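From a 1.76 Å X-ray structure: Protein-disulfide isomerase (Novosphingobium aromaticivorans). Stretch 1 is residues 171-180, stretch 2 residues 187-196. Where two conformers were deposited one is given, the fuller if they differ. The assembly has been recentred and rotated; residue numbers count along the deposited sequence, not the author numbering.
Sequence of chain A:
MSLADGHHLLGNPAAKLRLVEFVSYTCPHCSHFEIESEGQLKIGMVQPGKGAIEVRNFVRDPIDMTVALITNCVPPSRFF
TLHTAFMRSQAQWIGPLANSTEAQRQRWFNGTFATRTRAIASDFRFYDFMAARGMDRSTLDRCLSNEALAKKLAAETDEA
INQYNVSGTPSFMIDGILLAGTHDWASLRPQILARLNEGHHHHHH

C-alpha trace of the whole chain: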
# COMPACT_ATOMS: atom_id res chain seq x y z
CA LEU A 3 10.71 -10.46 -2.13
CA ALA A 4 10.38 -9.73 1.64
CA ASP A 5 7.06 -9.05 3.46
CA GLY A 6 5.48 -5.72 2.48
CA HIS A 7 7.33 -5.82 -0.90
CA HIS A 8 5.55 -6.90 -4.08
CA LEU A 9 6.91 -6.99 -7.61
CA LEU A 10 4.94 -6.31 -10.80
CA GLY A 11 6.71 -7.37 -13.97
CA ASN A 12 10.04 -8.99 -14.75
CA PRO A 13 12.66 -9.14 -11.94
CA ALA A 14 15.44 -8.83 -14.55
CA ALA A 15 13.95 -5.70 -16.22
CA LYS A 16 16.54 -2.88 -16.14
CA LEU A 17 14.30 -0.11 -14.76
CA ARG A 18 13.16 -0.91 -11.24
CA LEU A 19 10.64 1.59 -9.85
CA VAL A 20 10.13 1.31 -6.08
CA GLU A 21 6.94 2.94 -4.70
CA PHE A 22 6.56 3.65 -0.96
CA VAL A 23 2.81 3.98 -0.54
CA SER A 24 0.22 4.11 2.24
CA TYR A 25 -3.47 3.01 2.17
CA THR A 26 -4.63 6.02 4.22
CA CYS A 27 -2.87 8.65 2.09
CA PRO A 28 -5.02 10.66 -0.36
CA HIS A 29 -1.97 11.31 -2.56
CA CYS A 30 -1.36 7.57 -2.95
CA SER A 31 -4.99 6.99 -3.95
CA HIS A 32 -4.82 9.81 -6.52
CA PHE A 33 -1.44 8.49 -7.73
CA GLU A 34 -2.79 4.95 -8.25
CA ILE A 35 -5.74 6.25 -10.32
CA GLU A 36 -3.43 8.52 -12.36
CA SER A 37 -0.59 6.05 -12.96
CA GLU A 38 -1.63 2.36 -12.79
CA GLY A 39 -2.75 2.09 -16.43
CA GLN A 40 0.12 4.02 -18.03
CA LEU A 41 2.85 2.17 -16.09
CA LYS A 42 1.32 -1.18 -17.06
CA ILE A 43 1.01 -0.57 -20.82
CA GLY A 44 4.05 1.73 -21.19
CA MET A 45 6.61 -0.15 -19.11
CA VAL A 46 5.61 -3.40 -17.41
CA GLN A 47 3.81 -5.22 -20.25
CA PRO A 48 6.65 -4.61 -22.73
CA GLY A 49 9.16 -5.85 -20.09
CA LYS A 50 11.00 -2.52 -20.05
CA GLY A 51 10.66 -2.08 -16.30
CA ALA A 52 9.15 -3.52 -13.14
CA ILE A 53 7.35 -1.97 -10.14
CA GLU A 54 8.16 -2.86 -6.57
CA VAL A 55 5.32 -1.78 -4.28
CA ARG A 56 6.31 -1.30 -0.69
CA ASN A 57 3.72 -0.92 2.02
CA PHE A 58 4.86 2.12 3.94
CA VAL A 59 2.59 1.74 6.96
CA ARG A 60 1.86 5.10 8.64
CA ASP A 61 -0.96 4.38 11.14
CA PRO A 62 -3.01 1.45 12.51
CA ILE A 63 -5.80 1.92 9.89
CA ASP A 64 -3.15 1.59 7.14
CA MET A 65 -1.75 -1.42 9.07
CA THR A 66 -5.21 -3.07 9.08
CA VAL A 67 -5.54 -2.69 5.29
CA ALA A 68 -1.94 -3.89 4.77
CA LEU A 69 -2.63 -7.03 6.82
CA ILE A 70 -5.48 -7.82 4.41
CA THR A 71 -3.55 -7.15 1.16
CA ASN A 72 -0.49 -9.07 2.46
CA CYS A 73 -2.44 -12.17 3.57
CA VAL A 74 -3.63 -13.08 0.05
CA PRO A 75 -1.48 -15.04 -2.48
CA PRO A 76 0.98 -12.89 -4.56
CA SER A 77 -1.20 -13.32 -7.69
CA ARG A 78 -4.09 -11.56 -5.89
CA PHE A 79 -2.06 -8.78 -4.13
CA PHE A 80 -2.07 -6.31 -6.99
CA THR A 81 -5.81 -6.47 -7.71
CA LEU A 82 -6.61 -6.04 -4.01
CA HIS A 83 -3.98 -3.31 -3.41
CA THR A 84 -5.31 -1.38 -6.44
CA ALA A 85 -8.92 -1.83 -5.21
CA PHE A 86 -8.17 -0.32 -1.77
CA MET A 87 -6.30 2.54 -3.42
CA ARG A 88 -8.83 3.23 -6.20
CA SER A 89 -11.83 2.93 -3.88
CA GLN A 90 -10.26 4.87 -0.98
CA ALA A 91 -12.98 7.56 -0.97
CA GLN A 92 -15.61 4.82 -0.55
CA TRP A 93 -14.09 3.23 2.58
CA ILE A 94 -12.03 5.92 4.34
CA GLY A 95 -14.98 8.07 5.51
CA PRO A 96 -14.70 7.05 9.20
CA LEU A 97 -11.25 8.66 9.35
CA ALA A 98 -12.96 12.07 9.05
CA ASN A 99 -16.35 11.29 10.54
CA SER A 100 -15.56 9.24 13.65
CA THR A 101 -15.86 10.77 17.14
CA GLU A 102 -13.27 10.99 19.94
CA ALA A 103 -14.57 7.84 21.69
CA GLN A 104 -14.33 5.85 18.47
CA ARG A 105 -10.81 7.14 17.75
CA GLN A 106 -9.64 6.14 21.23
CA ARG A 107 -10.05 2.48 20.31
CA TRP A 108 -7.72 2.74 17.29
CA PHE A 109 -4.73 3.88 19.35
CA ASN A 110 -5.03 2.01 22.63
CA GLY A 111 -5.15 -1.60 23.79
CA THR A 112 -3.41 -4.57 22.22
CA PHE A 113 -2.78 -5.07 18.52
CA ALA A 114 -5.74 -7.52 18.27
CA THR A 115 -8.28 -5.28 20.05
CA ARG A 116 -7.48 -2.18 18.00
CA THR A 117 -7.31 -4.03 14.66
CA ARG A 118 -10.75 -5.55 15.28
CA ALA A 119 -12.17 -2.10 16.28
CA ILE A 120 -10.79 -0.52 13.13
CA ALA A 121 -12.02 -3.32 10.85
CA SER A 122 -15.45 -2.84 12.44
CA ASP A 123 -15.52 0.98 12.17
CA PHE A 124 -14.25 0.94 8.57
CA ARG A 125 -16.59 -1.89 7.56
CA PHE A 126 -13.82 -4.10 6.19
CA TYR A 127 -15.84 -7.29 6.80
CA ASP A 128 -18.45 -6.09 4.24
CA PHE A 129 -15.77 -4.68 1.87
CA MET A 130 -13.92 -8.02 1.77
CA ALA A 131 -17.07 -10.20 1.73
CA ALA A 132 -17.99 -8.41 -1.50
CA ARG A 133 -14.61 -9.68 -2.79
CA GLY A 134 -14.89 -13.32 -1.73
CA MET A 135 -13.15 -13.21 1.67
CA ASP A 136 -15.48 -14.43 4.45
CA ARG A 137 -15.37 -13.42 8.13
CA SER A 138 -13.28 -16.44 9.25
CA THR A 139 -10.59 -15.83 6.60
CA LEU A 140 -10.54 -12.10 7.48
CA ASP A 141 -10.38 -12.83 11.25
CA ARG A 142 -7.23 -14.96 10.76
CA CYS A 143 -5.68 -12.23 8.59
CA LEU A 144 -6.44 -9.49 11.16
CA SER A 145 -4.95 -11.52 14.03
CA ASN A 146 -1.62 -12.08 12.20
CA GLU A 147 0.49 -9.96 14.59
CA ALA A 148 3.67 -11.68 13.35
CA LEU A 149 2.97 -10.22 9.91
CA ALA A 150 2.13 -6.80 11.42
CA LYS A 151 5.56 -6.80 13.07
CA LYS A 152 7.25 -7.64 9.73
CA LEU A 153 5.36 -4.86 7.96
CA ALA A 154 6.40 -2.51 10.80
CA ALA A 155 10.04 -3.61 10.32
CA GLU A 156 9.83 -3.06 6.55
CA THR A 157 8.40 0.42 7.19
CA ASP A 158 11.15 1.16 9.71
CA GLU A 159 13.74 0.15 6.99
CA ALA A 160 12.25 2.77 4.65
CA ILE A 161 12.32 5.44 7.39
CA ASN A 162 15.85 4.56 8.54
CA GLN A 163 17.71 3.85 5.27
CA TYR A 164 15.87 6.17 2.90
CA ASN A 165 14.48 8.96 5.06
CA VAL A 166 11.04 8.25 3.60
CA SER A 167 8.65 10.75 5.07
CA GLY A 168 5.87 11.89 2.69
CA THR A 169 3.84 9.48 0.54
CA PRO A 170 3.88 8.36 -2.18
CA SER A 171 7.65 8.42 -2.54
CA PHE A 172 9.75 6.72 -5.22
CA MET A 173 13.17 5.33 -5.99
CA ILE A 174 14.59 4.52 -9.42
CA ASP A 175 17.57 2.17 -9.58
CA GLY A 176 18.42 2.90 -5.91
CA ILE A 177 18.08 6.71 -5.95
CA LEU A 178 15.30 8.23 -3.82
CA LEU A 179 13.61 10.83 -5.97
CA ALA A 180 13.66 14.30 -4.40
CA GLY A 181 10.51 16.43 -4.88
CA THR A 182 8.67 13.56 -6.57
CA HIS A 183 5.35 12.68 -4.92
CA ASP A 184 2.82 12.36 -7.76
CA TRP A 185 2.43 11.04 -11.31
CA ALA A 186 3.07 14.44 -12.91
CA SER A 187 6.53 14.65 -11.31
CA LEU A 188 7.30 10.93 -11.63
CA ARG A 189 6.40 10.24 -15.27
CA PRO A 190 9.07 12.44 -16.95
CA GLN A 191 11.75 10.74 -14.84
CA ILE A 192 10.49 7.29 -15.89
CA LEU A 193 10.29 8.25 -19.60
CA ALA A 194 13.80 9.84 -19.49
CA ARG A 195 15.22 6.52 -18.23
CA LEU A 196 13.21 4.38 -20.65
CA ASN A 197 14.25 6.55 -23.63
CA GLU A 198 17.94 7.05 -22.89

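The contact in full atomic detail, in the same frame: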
# COMPACT_ATOMS: atom_id res chain seq x y z
N SER A 171 6.28 8.07 -2.17
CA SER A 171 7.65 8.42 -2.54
C SER A 171 8.19 7.32 -3.44
O SER A 171 7.66 6.20 -3.46
CB SER A 171 8.53 8.60 -1.30
OG SER A 171 8.14 9.75 -0.56
N PHE A 172 9.27 7.62 -4.17
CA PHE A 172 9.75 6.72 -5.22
C PHE A 172 11.26 6.63 -5.23
O PHE A 172 11.93 7.60 -4.93
CB PHE A 172 9.25 7.23 -6.58
CG PHE A 172 7.77 7.44 -6.63
CD1 PHE A 172 6.92 6.34 -6.74
CD2 PHE A 172 7.22 8.72 -6.55
CE1 PHE A 172 5.55 6.52 -6.74
CE2 PHE A 172 5.82 8.91 -6.58
CZ PHE A 172 5.01 7.82 -6.69
N MET A 173 11.76 5.45 -5.60
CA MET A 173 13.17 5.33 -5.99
C MET A 173 13.29 4.72 -7.38
O MET A 173 12.49 3.85 -7.77
CB MET A 173 14.06 4.49 -5.03
CG MET A 173 13.66 4.32 -3.56
SD MET A 173 15.06 3.46 -2.72
CE MET A 173 16.21 4.79 -2.57
N ILE A 174 14.28 5.17 -8.15
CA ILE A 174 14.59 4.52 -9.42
C ILE A 174 16.04 4.07 -9.34
O ILE A 174 16.93 4.87 -9.00
CB ILE A 174 14.33 5.40 -10.66
CG1 ILE A 174 12.84 5.74 -10.81
CG2 ILE A 174 14.78 4.67 -11.92
CD1 ILE A 174 12.54 6.69 -11.94
N ASP A 175 16.25 2.78 -9.59
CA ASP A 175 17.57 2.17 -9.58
C ASP A 175 18.39 2.61 -8.36
O ASP A 175 19.54 3.04 -8.49
CB ASP A 175 18.29 2.45 -10.93
CG ASP A 175 17.46 2.02 -12.16
OD1 ASP A 175 16.58 1.13 -12.03
OD2 ASP A 175 17.70 2.56 -13.26
N GLY A 176 17.77 2.56 -7.17
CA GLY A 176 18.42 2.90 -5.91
C GLY A 176 18.50 4.35 -5.45
O GLY A 176 19.00 4.63 -4.36
N ILE A 177 18.05 5.29 -6.29
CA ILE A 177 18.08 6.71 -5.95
C ILE A 177 16.69 7.16 -5.54
O ILE A 177 15.74 7.01 -6.31
CB ILE A 177 18.62 7.58 -7.14
CG1 ILE A 177 20.12 7.35 -7.36
CG2 ILE A 177 18.31 9.08 -6.94
CD1 ILE A 177 21.02 7.68 -6.16
N LEU A 178 16.58 7.69 -4.31
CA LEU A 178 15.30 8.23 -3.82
C LEU A 178 15.06 9.55 -4.54
O LEU A 178 15.94 10.41 -4.59
CB LEU A 178 15.27 8.45 -2.30
CG LEU A 178 13.90 8.90 -1.74
CD1 LEU A 178 12.87 7.79 -1.66
CD2 LEU A 178 14.03 9.64 -0.39
N LEU A 179 13.87 9.68 -5.13
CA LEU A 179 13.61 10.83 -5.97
C LEU A 179 13.13 12.02 -5.15
O LEU A 179 12.00 12.03 -4.67
CB LEU A 179 12.60 10.45 -7.06
CG LEU A 179 12.98 9.25 -7.93
CD1 LEU A 179 11.88 9.03 -9.01
CD2 LEU A 179 14.37 9.44 -8.62
N ALA A 180 14.02 13.01 -5.00
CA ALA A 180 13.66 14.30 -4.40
C ALA A 180 12.49 14.98 -5.12
O ALA A 180 12.37 14.88 -6.35
CB ALA A 180 14.87 15.24 -4.39
N SER A 187 5.09 14.56 -11.55
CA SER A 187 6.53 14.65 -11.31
C SER A 187 7.31 13.34 -11.61
O SER A 187 8.48 13.37 -12.00
CB SER A 187 6.82 15.15 -9.89
OG SER A 187 6.25 14.32 -8.91
N LEU A 188 6.66 12.21 -11.39
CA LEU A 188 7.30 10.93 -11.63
C LEU A 188 7.48 10.59 -13.11
O LEU A 188 8.57 10.18 -13.52
CB LEU A 188 6.54 9.82 -10.91
CG LEU A 188 7.15 8.42 -11.09
CD1 LEU A 188 8.59 8.28 -10.52
CD2 LEU A 188 6.22 7.38 -10.49
N ARG A 189 6.41 10.73 -13.88
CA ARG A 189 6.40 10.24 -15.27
C ARG A 189 7.58 10.73 -16.14
O ARG A 189 8.19 9.89 -16.82
CB ARG A 189 5.05 10.50 -15.95
CG ARG A 189 5.00 10.02 -17.40
CD ARG A 189 3.63 10.17 -17.99
NE ARG A 189 3.36 11.54 -18.36
CZ ARG A 189 2.28 11.93 -19.03
NH1 ARG A 189 1.37 11.04 -19.41
NH2 ARG A 189 2.11 13.21 -19.33
N PRO A 190 7.93 12.04 -16.10
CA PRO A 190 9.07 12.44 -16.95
C PRO A 190 10.38 11.76 -16.57
O PRO A 190 11.22 11.49 -17.44
CB PRO A 190 9.16 13.96 -16.74
CG PRO A 190 7.79 14.37 -16.23
CD PRO A 190 7.37 13.20 -15.38
N GLN A 191 10.57 11.45 -15.28
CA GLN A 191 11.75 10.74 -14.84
C GLN A 191 11.77 9.28 -15.30
O GLN A 191 12.84 8.77 -15.65
CB GLN A 191 11.94 10.86 -13.32
CG GLN A 191 11.94 12.33 -12.91
CD GLN A 191 12.16 12.53 -11.43
OE1 GLN A 191 13.27 12.38 -10.91
NE2 GLN A 191 11.08 12.91 -10.73
N ILE A 192 10.60 8.65 -15.35
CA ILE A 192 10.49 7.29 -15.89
C ILE A 192 10.77 7.29 -17.40
O ILE A 192 11.59 6.50 -17.88
CB ILE A 192 9.12 6.67 -15.59
CG1 ILE A 192 9.03 6.38 -14.08
CG2 ILE A 192 8.89 5.38 -16.44
CD1 ILE A 192 7.74 5.82 -13.64
N LEU A 193 10.11 8.18 -18.13
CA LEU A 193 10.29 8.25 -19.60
C LEU A 193 11.73 8.60 -19.99
O LEU A 193 12.25 8.06 -20.97
CB LEU A 193 9.28 9.21 -20.22
CG LEU A 193 7.79 8.82 -20.04
CD1 LEU A 193 6.86 9.83 -20.74
CD2 LEU A 193 7.46 7.38 -20.50
N ALA A 194 12.39 9.48 -19.23
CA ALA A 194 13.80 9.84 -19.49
C ALA A 194 14.72 8.62 -19.43
O ALA A 194 15.63 8.47 -20.26
CB ALA A 194 14.28 10.89 -18.51
N ARG A 195 14.47 7.77 -18.44
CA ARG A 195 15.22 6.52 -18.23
C ARG A 195 14.89 5.48 -19.30
O ARG A 195 15.78 4.79 -19.82
CB ARG A 195 14.85 5.93 -16.85
CG ARG A 195 15.99 5.45 -15.95
CD ARG A 195 17.13 4.75 -16.68
NE ARG A 195 17.48 3.49 -16.02
CZ ARG A 195 17.00 2.30 -16.37
NH1 ARG A 195 17.38 1.22 -15.72
NH2 ARG A 195 16.15 2.19 -17.39
N LEU A 196 13.61 5.36 -19.64
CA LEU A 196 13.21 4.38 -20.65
C LEU A 196 13.79 4.75 -22.03
O LEU A 196 14.14 3.87 -22.81
CB LEU A 196 11.69 4.29 -20.78
CG LEU A 196 10.90 3.63 -19.65
CD1 LEU A 196 9.41 3.75 -19.91
CD2 LEU A 196 11.33 2.16 -19.46

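How do the two backbones lie against each other? Strand 171-174 and the helix through 187-196 run nearly parallel, with 9° between their N-to-C directions and a closest axial approach of 10.6 Å. That spacing leaves room for a layer of side chains, and no backbone hydrogen bond crosses it. The register advances together on both sides: the CA atoms of Phe-172 and Leu-188 are 8.1 Å apart, and so are those of Ile-174 and Ile-192. Two residues of extended strand thus keep pace with four of helix, about one turn. A type I' turn from Ile-174 to Ile-177 then reverses the chain, held by paired bonds from Ile-174 N to Ile-177 O and from Ile-177 N to Ile-174 O, both 3.0 Å. The helix is kinked at Pro-190, whose ring nitrogen has no hydrogen to give to the preceding turn.

Which residues make the apolar centre? Strand alternation directs the CB atoms of Phe-172 and Ile-174 toward the helix and that of Met-173 away from it. Leu-188, the helix residue most covered by the other stretch, meets three partners. Its CD2 sits over one face of the Phe-172 ring, 3.9 Å from the ring centroid and only 9° off the normal, a CH-pi contact. Its CD1 lies 3.7 Å from Leu-179 CD1 and, more loosely, 4.5 Å from Ile-174 CD1. Leu-179 can join because the chain has turned back beside the strand, where Leu-179 N bonds to Phe-172 O at 2.9 Å.

How does the packing continue along the helix? Ile-174 reaches successive positions on it: its CD1 is 4.1 Å from Ile-192 CG1, and its CG2 is 4.3 Å from Arg-195 CG, so the aliphatic part of the arginine extends the apolar surface. Gln-191 borders the same patch, its OE1 3.9 Å from Leu-179 CD2. Its amide is anchored within the helix, NE2 donating to Ser-187 O at 2.9 Å with a nearly straight angle of 175°.

What closes the contact at the turn? Asp-175 and Arg-195 form a salt bridge, with Asp-175 OD2 2.8 Å from Arg-195 NH1 and 2.9 Å from Arg-195 NE. Both hydrogen bonds are weak, at 123° and 122°, with a single oxygen serving two nitrogens and lying oblique to the guanidinium. Charge attraction complements the bent bonds, while Asp-175 OD1 is hydrogen-bonded elsewhere in the structure.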